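Local coordinates for protein guanidinopropionase (Pseudomonas aeruginosa, PDB 3NIQ) that catalyses the hydrolysis of 3-guanidinopropanoate to urea and beta-alanine with two manganese ions per subunit, as a homohexameric member of the arginase (ureohydrolase) family, at residues A[40-44]-A[105-109]; A[46-50]-A[163-167]; A[126-132]-A[236-240]. Numbering follows the deposited sequence.

Interaction 1 of 3, residues A[40-44]-A[105-109]; sequences IGVPW and IEGFY
Start at Ile40, in extended strand conformation near the C-terminal end of strand 37-42, with segment 105-109 of helix 98-114 packed on one face, almost antiparallel: the short axes make 170° and approach to 11.3 Å. Register sets Ile40 against Tyr109 (CA atoms 9.7 Å apart) and Val42 against Ile105 (8.0 Å). Ile40, chi1 m, points at the helix. Its CG2 lies 3.6 Å from Phe108 CE2 and 3.3 Å from Tyr109 OH, while its CD1 is 3.8 Å from Tyr109 CE1. Gly41 makes no contact with 105-109; its backbone hydrogen-bonds Gly89 of strand 85-90 and Ala91 just beyond it. This is alpha/beta layering, as in the arginase fold: helix 98-114 follows strand 85-90 and covers a central parallel sheet. No hydrogen bond links 40-44 to 105-109 directly. Val42 (chi1 t) again faces the helix, CG1 3.7 Å from Ile105 CD1 and CG2 3.2 Å from Tyr109 OH, at the edge of the tyrosine ring. Tyr109, chi1 m, leaves the helix sideways and reaches over the strand, where its hydroxyl hydrogen-bonds Ser121 of strand 118-123. Pro43 centres an inverse gamma turn, closed by a weak Trp44 N to Val42 O bond of 2.9 Å, and points away. Trp44, chi1 t with chi2 at 50°, swings back toward the helix, bringing CE3 to 3.3 Å from CD1 of Ile105 (chi1 m, chi2 t).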
ATOM      1  N   ILE A  40       0.554  22.985 -18.364  1.00 17.61           N
ATOM      2  CA  ILE A  40      -0.781  23.217 -17.834  1.00 17.22           C
ATOM      3  C   ILE A  40      -1.383  21.951 -17.272  1.00 17.10           C
ATOM      4  O   ILE A  40      -1.322  20.885 -17.900  1.00 17.62           O
ATOM      5  CB  ILE A  40      -1.733  23.754 -18.947  1.00 16.74           C
ATOM      6  CG1 ILE A  40      -1.174  25.043 -19.576  1.00 17.15           C
ATOM      7  CG2 ILE A  40      -3.138  24.022 -18.358  1.00 16.19           C
ATOM      8  CD1 ILE A  40      -1.538  25.181 -21.123  1.00 16.21           C
ATOM      9  N   GLY A  41      -2.005  22.067 -16.107  1.00 17.15           N
ATOM     10  CA  GLY A  41      -2.753  20.959 -15.562  1.00 17.00           C
ATOM     11  C   GLY A  41      -4.228  21.057 -15.915  1.00 17.33           C
ATOM     12  O   GLY A  41      -4.798  22.147 -15.920  1.00 18.06           O
ATOM     13  N   VAL A  42      -4.862  19.921 -16.222  1.00 16.30           N
ATOM     14  CA  VAL A  42      -6.314  19.914 -16.387  1.00 17.28           C
ATOM     15  C   VAL A  42      -6.945  18.861 -15.474  1.00 17.77           C
ATOM     16  O   VAL A  42      -7.187  17.709 -15.888  1.00 18.13           O
ATOM     17  CB  VAL A  42      -6.722  19.689 -17.814  1.00 17.92           C
ATOM     18  CG1 VAL A  42      -8.215  19.971 -17.938  1.00 19.93           C
ATOM     19  CG2 VAL A  42      -5.891  20.583 -18.754  1.00 19.08           C
ATOM     20  N   PRO A  43      -7.210  19.257 -14.228  1.00 18.25           N
ATOM     21  CA  PRO A  43      -7.589  18.315 -13.181  1.00 18.52           C
ATOM     22  C   PRO A  43      -9.071  17.993 -13.274  1.00 18.73           C
ATOM     23  O   PRO A  43      -9.864  18.510 -12.504  1.00 18.62           O
ATOM     24  CB  PRO A  43      -7.245  19.076 -11.896  1.00 17.76           C
ATOM     25  CG  PRO A  43      -7.416  20.542 -12.268  1.00 17.72           C
ATOM     26  CD  PRO A  43      -6.984  20.628 -13.704  1.00 18.42           C
ATOM     27  N   TRP A  44      -9.432  17.132 -14.223  1.00 19.10           N
ATOM     28  CA  TRP A  44     -10.830  16.948 -14.581  1.00 18.64           C
ATOM     29  C   TRP A  44     -11.087  15.521 -15.047  1.00 18.41           C
ATOM     30  O   TRP A  44     -10.433  15.021 -15.974  1.00 17.33           O
ATOM     31  CB  TRP A  44     -11.192  17.950 -15.678  1.00 19.26           C
ATOM     32  CG  TRP A  44     -12.615  17.866 -16.137  1.00 20.29           C
ATOM     33  CD1 TRP A  44     -13.732  17.850 -15.349  1.00 20.85           C
ATOM     34  CD2 TRP A  44     -13.077  17.816 -17.493  1.00 22.47           C
ATOM     35  NE1 TRP A  44     -14.863  17.785 -16.134  1.00 21.45           N
ATOM     36  CE2 TRP A  44     -14.490  17.757 -17.451  1.00 20.88           C
ATOM     37  CE3 TRP A  44     -12.432  17.812 -18.744  1.00 21.66           C
ATOM     38  CZ2 TRP A  44     -15.276  17.693 -18.602  1.00 23.17           C
ATOM     39  CZ3 TRP A  44     -13.223  17.762 -19.900  1.00 20.58           C
ATOM     40  CH2 TRP A  44     -14.631  17.710 -19.813  1.00 23.24           C
ATOM     41  N   ILE A 105     -12.778  25.053 -19.821  1.00 20.15           N
ATOM     42  CA  ILE A 105     -11.481  24.579 -20.274  1.00 20.01           C
ATOM     43  C   ILE A 105     -11.135  25.128 -21.644  1.00 18.88           C
ATOM     44  O   ILE A 105     -10.010  25.599 -21.854  1.00 19.02           O
ATOM     45  CB  ILE A 105     -11.377  23.044 -20.271  1.00 18.88           C
ATOM     46  CG1 ILE A 105     -11.503  22.532 -18.827  1.00 20.70           C
ATOM     47  CG2 ILE A 105     -10.071  22.626 -20.927  1.00 19.44           C
ATOM     48  CD1 ILE A 105     -11.711  21.025 -18.700  1.00 20.72           C
ATOM     49  N   GLU A 106     -12.089  25.085 -22.574  1.00 19.28           N
ATOM     50  CA  GLU A 106     -11.841  25.625 -23.916  1.00 19.08           C
ATOM     51  C   GLU A 106     -11.489  27.125 -23.853  1.00 18.91           C
ATOM     52  O   GLU A 106     -10.607  27.588 -24.580  1.00 19.97           O
ATOM     53  CB  GLU A 106     -13.049  25.413 -24.847  1.00 19.42           C
ATOM     54  CG  GLU A 106     -12.846  26.084 -26.224  1.00 20.13           C
ATOM     55  CD  GLU A 106     -14.011  25.904 -27.202  1.00 21.71           C
ATOM     56  OE1 GLU A 106     -14.974  25.160 -26.892  1.00 20.52           O
ATOM     57  OE2 GLU A 106     -13.942  26.504 -28.295  1.00 20.57           O
ATOM     58  N   GLY A 107     -12.211  27.874 -23.014  1.00 19.95           N
ATOM     59  CA  GLY A 107     -11.991  29.319 -22.868  1.00 19.91           C
ATOM     60  C   GLY A 107     -10.558  29.620 -22.445  1.00 20.77           C
ATOM     61  O   GLY A 107      -9.911  30.512 -22.987  1.00 19.95           O
ATOM     62  N   PHE A 108     -10.048  28.836 -21.498  1.00 20.30           N
ATOM     63  CA  PHE A 108      -8.664  28.940 -21.086  1.00 19.71           C
ATOM     64  C   PHE A 108      -7.705  28.677 -22.250  1.00 19.62           C
ATOM     65  O   PHE A 108      -6.772  29.452 -22.501  1.00 18.79           O
ATOM     66  CB  PHE A 108      -8.414  27.947 -19.943  1.00 20.25           C
ATOM     67  CG  PHE A 108      -7.035  28.034 -19.346  1.00 22.07           C
ATOM     68  CD1 PHE A 108      -6.725  29.032 -18.425  1.00 23.89           C
ATOM     69  CD2 PHE A 108      -6.063  27.104 -19.683  1.00 22.68           C
ATOM     70  CE1 PHE A 108      -5.431  29.115 -17.850  1.00 27.12           C
ATOM     71  CE2 PHE A 108      -4.772  27.175 -19.134  1.00 25.39           C
ATOM     72  CZ  PHE A 108      -4.456  28.190 -18.213  1.00 27.60           C
ATOM     73  N   TYR A 109      -7.922  27.577 -22.966  1.00 19.06           N
ATOM     74  CA  TYR A 109      -7.017  27.225 -24.048  1.00 19.57           C
ATOM     75  C   TYR A 109      -7.089  28.185 -25.231  1.00 19.63           C
ATOM     76  O   TYR A 109      -6.111  28.341 -25.940  1.00 19.91           O
ATOM     77  CB  TYR A 109      -7.210  25.760 -24.495  1.00 19.04           C
ATOM     78  CG  TYR A 109      -6.467  24.817 -23.566  1.00 18.79           C
ATOM     79  CD1 TYR A 109      -5.168  24.381 -23.871  1.00 16.98           C
ATOM     80  CD2 TYR A 109      -7.030  24.414 -22.363  1.00 15.68           C
ATOM     81  CE1 TYR A 109      -4.460  23.545 -22.996  1.00 17.87           C
ATOM     82  CE2 TYR A 109      -6.313  23.568 -21.464  1.00 17.35           C
ATOM     83  CZ  TYR A 109      -5.051  23.134 -21.802  1.00 18.55           C
ATOM     84  OH  TYR A 109      -4.332  22.323 -20.955  1.00 17.67           O
TER

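Interaction 2 of 3, residues A[46-50]-A[163-167]; sequences GGTTN and YTHGT
His165 gives up more surface here than any other residue, with Gly47 next and Thr49 third; these three define how two irregular loops meet. The backbones come closest at Gly47 and Thr164, whose CA atoms are only 3.9 Å apart. Place Gly47 at phi/psi -79/-1. A side chain here would run into His165 N, so glycine suits the approach, and its carbonyl is left to accept a straight hydrogen bond, His165 N to Gly47 O, 2.9 Å at 173°. The same oxygen lies 3.4 Å from Thr164 CB.

His165, chi1 p, has its CA-to-CB bond toward 46-50, and its ring lies against Thr48 and Thr49. Thr48 CA sits over one face, 3.9 Å from the ring centroid and 3° off the normal, a CH-pi contact. At the ring edge NE2 is 3.1 Å from OG1 of Thr49 (chi1 p), a hydrogen bond in which either could donate; ND1 is hydrogen-bonded to Glu284. Thr49 CG2 also meets Thr164 CG2 at 4.1 Å, and Ile96 of a neighbouring subunit packs on both threonines.

His165 occupies the second position of a type I turn from Thr164 to Thr167, closed by Thr167 N to Thr164 O at 3.0 Å. Thr167 OG1 accepts from Thr164 N, also at 3.0 Å, and Thr164 OG1 accepts from Gly166 N in an ST turn. The His165 side chain is about 6 Å from a manganese ion, consistent with loops bordering the binuclear manganese site of an arginase-family enzyme.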
ATOM      1  N   GLY A  46     -14.566  14.302 -15.184  1.00 18.94           N
ATOM      2  CA  GLY A  46     -16.019  14.227 -15.444  1.00 20.08           C
ATOM      3  C   GLY A  46     -16.400  13.234 -16.551  1.00 20.90           C
ATOM      4  O   GLY A  46     -17.495  12.650 -16.531  1.00 21.41           O
ATOM      5  N   GLY A  47     -15.505  13.024 -17.510  1.00 20.66           N
ATOM      6  CA  GLY A  47     -15.764  12.086 -18.606  1.00 19.02           C
ATOM      7  C   GLY A  47     -15.558  10.615 -18.248  1.00 20.74           C
ATOM      8  O   GLY A  47     -15.753   9.728 -19.100  1.00 20.49           O
ATOM      9  N   THR A  48     -15.162  10.330 -17.005  1.00 19.29           N
ATOM     10  CA  THR A  48     -14.787   8.959 -16.657  1.00 21.10           C
ATOM     11  C   THR A  48     -15.996   8.041 -16.383  1.00 21.55           C
ATOM     12  O   THR A  48     -16.796   8.291 -15.481  1.00 23.12           O
ATOM     13  CB  THR A  48     -13.739   8.917 -15.498  1.00 20.20           C
ATOM     14  OG1 THR A  48     -12.497   9.466 -15.977  1.00 20.14           O
ATOM     15  CG2 THR A  48     -13.516   7.482 -15.060  1.00 22.34           C
ATOM     16  N   THR A  49     -16.072   6.951 -17.136  1.00 22.83           N
ATOM     17  CA  THR A  49     -17.202   6.017 -17.042  1.00 25.18           C
ATOM     18  C   THR A  49     -16.982   4.853 -16.085  1.00 25.34           C
ATOM     19  O   THR A  49     -17.933   4.168 -15.700  1.00 25.99           O
ATOM     20  CB  THR A  49     -17.552   5.450 -18.412  1.00 25.31           C
ATOM     21  OG1 THR A  49     -16.382   4.880 -18.994  1.00 27.13           O
ATOM     22  CG2 THR A  49     -18.073   6.562 -19.306  1.00 27.88           C
ATOM     23  N   ASN A  50     -15.733   4.641 -15.696  1.00 25.97           N
ATOM     24  CA  ASN A  50     -15.360   3.550 -14.815  1.00 26.19           C
ATOM     25  C   ASN A  50     -14.648   4.070 -13.551  1.00 25.43           C
ATOM     26  O   ASN A  50     -15.292   4.573 -12.641  1.00 24.85           O
ATOM     27  CB  ASN A  50     -14.497   2.553 -15.616  1.00 26.88           C
ATOM     28  CG  ASN A  50     -14.043   1.346 -14.800  1.00 30.73           C
ATOM     29  OD1 ASN A  50     -14.830   0.704 -14.071  1.00 28.58           O
ATOM     30  ND2 ASN A  50     -12.748   1.015 -14.944  1.00 33.09           N
ATOM     31  N   TYR A 163     -20.247  13.042 -24.626  1.00 25.01           N
ATOM     32  CA  TYR A 163     -18.978  13.479 -24.069  1.00 24.23           C
ATOM     33  C   TYR A 163     -18.512  12.599 -22.919  1.00 23.53           C
ATOM     34  O   TYR A 163     -19.025  12.700 -21.813  1.00 23.43           O
ATOM     35  CB  TYR A 163     -19.082  14.927 -23.603  1.00 24.46           C
ATOM     36  CG  TYR A 163     -19.527  15.860 -24.702  1.00 25.60           C
ATOM     37  CD1 TYR A 163     -18.780  15.972 -25.876  1.00 23.64           C
ATOM     38  CD2 TYR A 163     -20.697  16.630 -24.573  1.00 28.12           C
ATOM     39  CE1 TYR A 163     -19.165  16.818 -26.886  1.00 25.58           C
ATOM     40  CE2 TYR A 163     -21.096  17.502 -25.604  1.00 29.50           C
ATOM     41  CZ  TYR A 163     -20.314  17.579 -26.753  1.00 29.83           C
ATOM     42  OH  TYR A 163     -20.667  18.409 -27.789  1.00 32.85           O
ATOM     43  N   THR A 164     -17.557  11.715 -23.202  1.00 22.64           N
ATOM     44  CA  THR A 164     -16.902  10.916 -22.164  1.00 22.57           C
ATOM     45  C   THR A 164     -15.449  10.813 -22.580  1.00 23.03           C
ATOM     46  O   THR A 164     -15.088  11.187 -23.700  1.00 21.39           O
ATOM     47  CB  THR A 164     -17.449   9.475 -22.076  1.00 23.54           C
ATOM     48  OG1 THR A 164     -17.001   8.744 -23.218  1.00 23.56           O
ATOM     49  CG2 THR A 164     -18.993   9.448 -22.010  1.00 23.83           C
ATOM     50  N   HIS A 165     -14.614  10.296 -21.687  1.00 22.80           N
ATOM     51  CA  HIS A 165     -13.212  10.084 -22.023  1.00 23.25           C
ATOM     52  C   HIS A 165     -13.054   9.078 -23.173  1.00 23.31           C
ATOM     53  O   HIS A 165     -11.972   8.929 -23.718  1.00 22.45           O
ATOM     54  CB  HIS A 165     -12.407   9.665 -20.782  1.00 22.52           C
ATOM     55  CG  HIS A 165     -12.789   8.330 -20.221  1.00 25.11           C
ATOM     56  ND1 HIS A 165     -11.963   7.616 -19.374  1.00 26.20           N
ATOM     57  CD2 HIS A 165     -13.911   7.583 -20.373  1.00 25.80           C
ATOM     58  CE1 HIS A 165     -12.565   6.490 -19.026  1.00 26.56           C
ATOM     59  NE2 HIS A 165     -13.745   6.443 -19.626  1.00 26.03           N
ATOM     60  N   GLY A 166     -14.146   8.414 -23.546  1.00 23.85           N
ATOM     61  CA  GLY A 166     -14.127   7.468 -24.657  1.00 23.59           C
ATOM     62  C   GLY A 166     -14.668   8.020 -25.973  1.00 24.14           C
ATOM     63  O   GLY A 166     -14.691   7.307 -26.963  1.00 24.56           O
ATOM     64  N   THR A 167     -15.091   9.288 -25.999  1.00 23.95           N
ATOM     65  CA  THR A 167     -15.604   9.894 -27.251  1.00 23.83           C
ATOM     66  C   THR A 167     -14.799  11.061 -27.863  1.00 22.75           C
ATOM     67  O   THR A 167     -15.174  11.568 -28.925  1.00 23.35           O
ATOM     68  CB  THR A 167     -17.034  10.436 -27.085  1.00 23.93           C
ATOM     69  OG1 THR A 167     -17.026  11.491 -26.121  1.00 25.75           O
ATOM     70  CG2 THR A 167     -18.021   9.323 -26.676  1.00 23.73           C
TER

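Interaction 3 of 3, residues A[126-132]-A[236-240]; sequences HLVTLPI and YVSFD. With MN (manganese (II) ion), chain D; MN (manganese (II) ion), chain E.
One imidazole is held at both nitrogens here: His126 gives ND1 to a manganese ion (chain D) at 2.2 Å and donates from NE2 to Ser238 OG, 2.6 Å away at an angle of 157°. Its chi1 of -136° lies between rotamer wells. Asp240 OD2 comes within 3.5 Å of His126 ND1 because both bind that ion, OD2 at 2.2 Å. The same oxygen reaches the second manganese (chain E) at 2.3 Å, and water 1 bridges them, 2.4 Å from the chain D ion and 2.2 Å from the chain E ion. Asp148, His150, Asp152 and Asp242 complete the cluster.

Build 126-128 as a 3-10 turn leading into a helix, with Thr129 N bonded to His126 O (3.0 Å), and 236-240 as an extended strand. CA atoms pair His126 with Asp240 (7.2 Å) and Thr129 with Ser238 (7.9 Å). Alternate strand residues Tyr236, Ser238 and Asp240 face the helix. Farther from the metals, Thr129 CG2 lies 4.0 Å from Tyr236 CE2, and Ile132 CG2 4.0 Å from Tyr236 CE1. Asp281 hydrogen-bonds the hydroxyls of Thr129, Tyr236 and Ser238. A histidine donating from NE2 while coordinating through ND1 is neutral, which leaves the protein's negative charge at the Mn ions to their carboxylate ligands.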
ATOM      1  N   HIS A 126      -9.143  11.536 -20.706  1.00 17.68           N
ATOM      2  CA  HIS A 126      -8.867  11.918 -22.098  1.00 18.88           C
ATOM      3  C   HIS A 126      -9.897  12.900 -22.678  1.00 19.23           C
ATOM      4  O   HIS A 126      -9.650  13.518 -23.720  1.00 20.04           O
ATOM      5  CB  HIS A 126      -8.750  10.691 -23.004  1.00 17.98           C
ATOM      6  CG  HIS A 126      -7.594  10.769 -23.943  1.00 20.62           C
ATOM      7  ND1 HIS A 126      -6.823   9.673 -24.267  1.00 17.59           N
ATOM      8  CD2 HIS A 126      -7.026  11.833 -24.562  1.00 17.71           C
ATOM      9  CE1 HIS A 126      -5.848  10.051 -25.077  1.00 21.04           C
ATOM     10  NE2 HIS A 126      -5.942  11.358 -25.262  1.00 18.85           N
ATOM     11  N   LEU A 127     -11.021  13.085 -21.995  1.00 18.13           N
ATOM     12  CA  LEU A 127     -12.003  14.070 -22.474  1.00 18.61           C
ATOM     13  C   LEU A 127     -11.412  15.475 -22.459  1.00 18.63           C
ATOM     14  O   LEU A 127     -11.816  16.343 -23.239  1.00 19.11           O
ATOM     15  CB  LEU A 127     -13.342  13.986 -21.703  1.00 18.10           C
ATOM     16  CG  LEU A 127     -14.423  14.964 -22.180  1.00 19.24           C
ATOM     17  CD1 LEU A 127     -14.783  14.708 -23.657  1.00 21.28           C
ATOM     18  CD2 LEU A 127     -15.702  14.904 -21.287  1.00 19.41           C
ATOM     19  N   VAL A 128     -10.411  15.691 -21.608  1.00 19.05           N
ATOM     20  CA  VAL A 128      -9.742  16.985 -21.555  1.00 19.87           C
ATOM     21  C   VAL A 128      -9.157  17.417 -22.910  1.00 20.22           C
ATOM     22  O   VAL A 128      -9.032  18.623 -23.196  1.00 19.66           O
ATOM     23  CB  VAL A 128      -8.624  17.018 -20.485  1.00 20.62           C
ATOM     24  CG1 VAL A 128      -7.708  15.818 -20.619  1.00 25.21           C
ATOM     25  CG2 VAL A 128      -7.789  18.270 -20.679  1.00 24.66           C
ATOM     26  N   THR A 129      -8.806  16.447 -23.750  1.00 19.84           N
ATOM     27  CA  THR A 129      -8.191  16.776 -25.042  1.00 19.03           C
ATOM     28  C   THR A 129      -9.183  17.465 -25.997  1.00 18.50           C
ATOM     29  O   THR A 129      -8.784  18.308 -26.817  1.00 17.24           O
ATOM     30  CB  THR A 129      -7.552  15.528 -25.704  1.00 20.05           C
ATOM     31  OG1 THR A 129      -6.656  14.916 -24.769  1.00 20.41           O
ATOM     32  CG2 THR A 129      -6.751  15.911 -26.956  1.00 20.09           C
ATOM     33  N   LEU A 130     -10.463  17.128 -25.875  1.00 18.13           N
ATOM     34  CA  LEU A 130     -11.490  17.773 -26.695  1.00 19.22           C
ATOM     35  C   LEU A 130     -11.527  19.310 -26.603  1.00 19.29           C
ATOM     36  O   LEU A 130     -11.371  19.973 -27.623  1.00 17.66           O
ATOM     37  CB  LEU A 130     -12.885  17.197 -26.424  1.00 19.45           C
ATOM     38  CG  LEU A 130     -14.031  17.829 -27.229  1.00 20.60           C
ATOM     39  CD1 LEU A 130     -13.758  17.758 -28.712  1.00 19.35           C
ATOM     40  CD2 LEU A 130     -15.365  17.147 -26.885  1.00 17.87           C
ATOM     41  N   PRO A 131     -11.752  19.884 -25.396  1.00 19.66           N
ATOM     42  CA  PRO A 131     -11.755  21.353 -25.336  1.00 19.90           C
ATOM     43  C   PRO A 131     -10.435  21.992 -25.776  1.00 19.97           C
ATOM     44  O   PRO A 131     -10.435  23.057 -26.385  1.00 21.34           O
ATOM     45  CB  PRO A 131     -12.083  21.655 -23.861  1.00 20.14           C
ATOM     46  CG  PRO A 131     -11.756  20.348 -23.125  1.00 20.93           C
ATOM     47  CD  PRO A 131     -12.125  19.285 -24.102  1.00 20.09           C
ATOM     48  N   ILE A 132      -9.314  21.337 -25.506  1.00 19.32           N
ATOM     49  CA  ILE A 132      -8.026  21.758 -26.055  1.00 17.83           C
ATOM     50  C   ILE A 132      -8.065  21.838 -27.599  1.00 19.19           C
ATOM     51  O   ILE A 132      -7.682  22.865 -28.192  1.00 19.39           O
ATOM     52  CB  ILE A 132      -6.887  20.789 -25.577  1.00 17.75           C
ATOM     53  CG1 ILE A 132      -6.762  20.833 -24.055  1.00 17.90           C
ATOM     54  CG2 ILE A 132      -5.528  21.150 -26.245  1.00 16.83           C
ATOM     55  CD1 ILE A 132      -5.589  19.938 -23.443  1.00 14.08           C
ATOM     56  N   TYR A 236      -0.386  17.199 -33.190  1.00 19.38           N
ATOM     57  CA  TYR A 236      -0.512  17.171 -31.753  1.00 18.65           C
ATOM     58  C   TYR A 236      -0.169  15.771 -31.275  1.00 17.97           C
ATOM     59  O   TYR A 236      -0.506  14.778 -31.925  1.00 17.56           O
ATOM     60  CB  TYR A 236      -1.949  17.531 -31.386  1.00 18.50           C
ATOM     61  CG  TYR A 236      -2.252  17.708 -29.920  1.00 18.25           C
ATOM     62  CD1 TYR A 236      -2.284  18.983 -29.346  1.00 19.16           C
ATOM     63  CD2 TYR A 236      -2.578  16.604 -29.104  1.00 19.05           C
ATOM     64  CE1 TYR A 236      -2.595  19.159 -27.988  1.00 18.67           C
ATOM     65  CE2 TYR A 236      -2.895  16.774 -27.742  1.00 18.67           C
ATOM     66  CZ  TYR A 236      -2.903  18.055 -27.195  1.00 19.33           C
ATOM     67  OH  TYR A 236      -3.225  18.252 -25.861  1.00 18.30           O
ATOM     68  N   VAL A 237       0.485  15.673 -30.123  1.00 17.72           N
ATOM     69  CA  VAL A 237       0.751  14.346 -29.549  1.00 16.82           C
ATOM     70  C   VAL A 237      -0.040  14.169 -28.278  1.00 16.43           C
ATOM     71  O   VAL A 237       0.079  14.945 -27.331  1.00 17.07           O
ATOM     72  CB  VAL A 237       2.249  14.117 -29.267  1.00 17.20           C
ATOM     73  CG1 VAL A 237       2.474  12.695 -28.745  1.00 16.55           C
ATOM     74  CG2 VAL A 237       3.059  14.361 -30.523  1.00 18.45           C
ATOM     75  N   SER A 238      -0.862  13.134 -28.244  1.00 15.94           N
ATOM     76  CA  SER A 238      -1.629  12.877 -27.061  1.00 17.32           C
ATOM     77  C   SER A 238      -1.266  11.491 -26.505  1.00 17.39           C
ATOM     78  O   SER A 238      -1.447  10.471 -27.176  1.00 17.27           O
ATOM     79  CB  SER A 238      -3.119  12.961 -27.392  1.00 17.17           C
ATOM     80  OG  SER A 238      -3.892  12.715 -26.240  1.00 19.39           O
ATOM     81  N   PHE A 239      -0.795  11.467 -25.263  1.00 16.73           N
ATOM     82  CA  PHE A 239      -0.281  10.246 -24.660  1.00 15.76           C
ATOM     83  C   PHE A 239      -1.154   9.801 -23.475  1.00 16.52           C
ATOM     84  O   PHE A 239      -1.158  10.449 -22.416  1.00 15.93           O
ATOM     85  CB  PHE A 239       1.170  10.488 -24.201  1.00 15.80           C
ATOM     86  CG  PHE A 239       1.882   9.237 -23.781  1.00 19.00           C
ATOM     87  CD1 PHE A 239       2.621   8.496 -24.703  1.00 19.08           C
ATOM     88  CD2 PHE A 239       1.800   8.786 -22.458  1.00 19.15           C
ATOM     89  CE1 PHE A 239       3.284   7.305 -24.312  1.00 18.98           C
ATOM     90  CE2 PHE A 239       2.438   7.601 -22.061  1.00 16.73           C
ATOM     91  CZ  PHE A 239       3.185   6.863 -22.978  1.00 16.58           C
ATOM     92  N   ASP A 240      -1.887   8.707 -23.657  1.00 15.00           N
ATOM     93  CA  ASP A 240      -2.711   8.143 -22.603  1.00 16.14           C
ATOM     94  C   ASP A 240      -1.835   7.068 -21.946  1.00 16.35           C
ATOM     95  O   ASP A 240      -1.381   6.143 -22.615  1.00 15.60           O
ATOM     96  CB  ASP A 240      -4.016   7.577 -23.213  1.00 15.83           C
ATOM     97  CG  ASP A 240      -4.926   6.877 -22.194  1.00 18.46           C
ATOM     98  OD1 ASP A 240      -4.462   6.461 -21.106  1.00 20.23           O
ATOM     99  OD2 ASP A 240      -6.136   6.707 -22.488  1.00 19.48           O
TER
HETATM  100 MN    MN D1601      -7.549   7.615 -23.859  1.00 24.47          MN
HETATM  101 MN    MN E1602      -7.037   4.638 -22.913  1.00 24.40          MN
HETATM  102  O   HOH W   1      -8.948   5.706 -23.348  1.00 24.87           O

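How the interactions relate
All three contacts gather toward the C-terminal ends of the parallel strands. Interaction 1 closes before interaction 3 opens, whereas the segments of interaction 2 alternate with those of both others. Interactions 1 and 3, their centres about 11 Å apart, each join a helix to a strand of the same sheet, and they touch directly: Val42 packs on Val128, Trp44 on Leu127, Ile105 on Pro131 and Tyr109 on Ile132. The centre of interaction 2 is about 12 Å from that of interaction 3, where Tyr163, Thr164 and His165 pack against Leu130, Leu127 and His126, and about 16 Å from that of interaction 1, which it merely adjoins in sequence. The metal-binding segment 126-132 thus sits between a hydrophobic layer and the active-site loops.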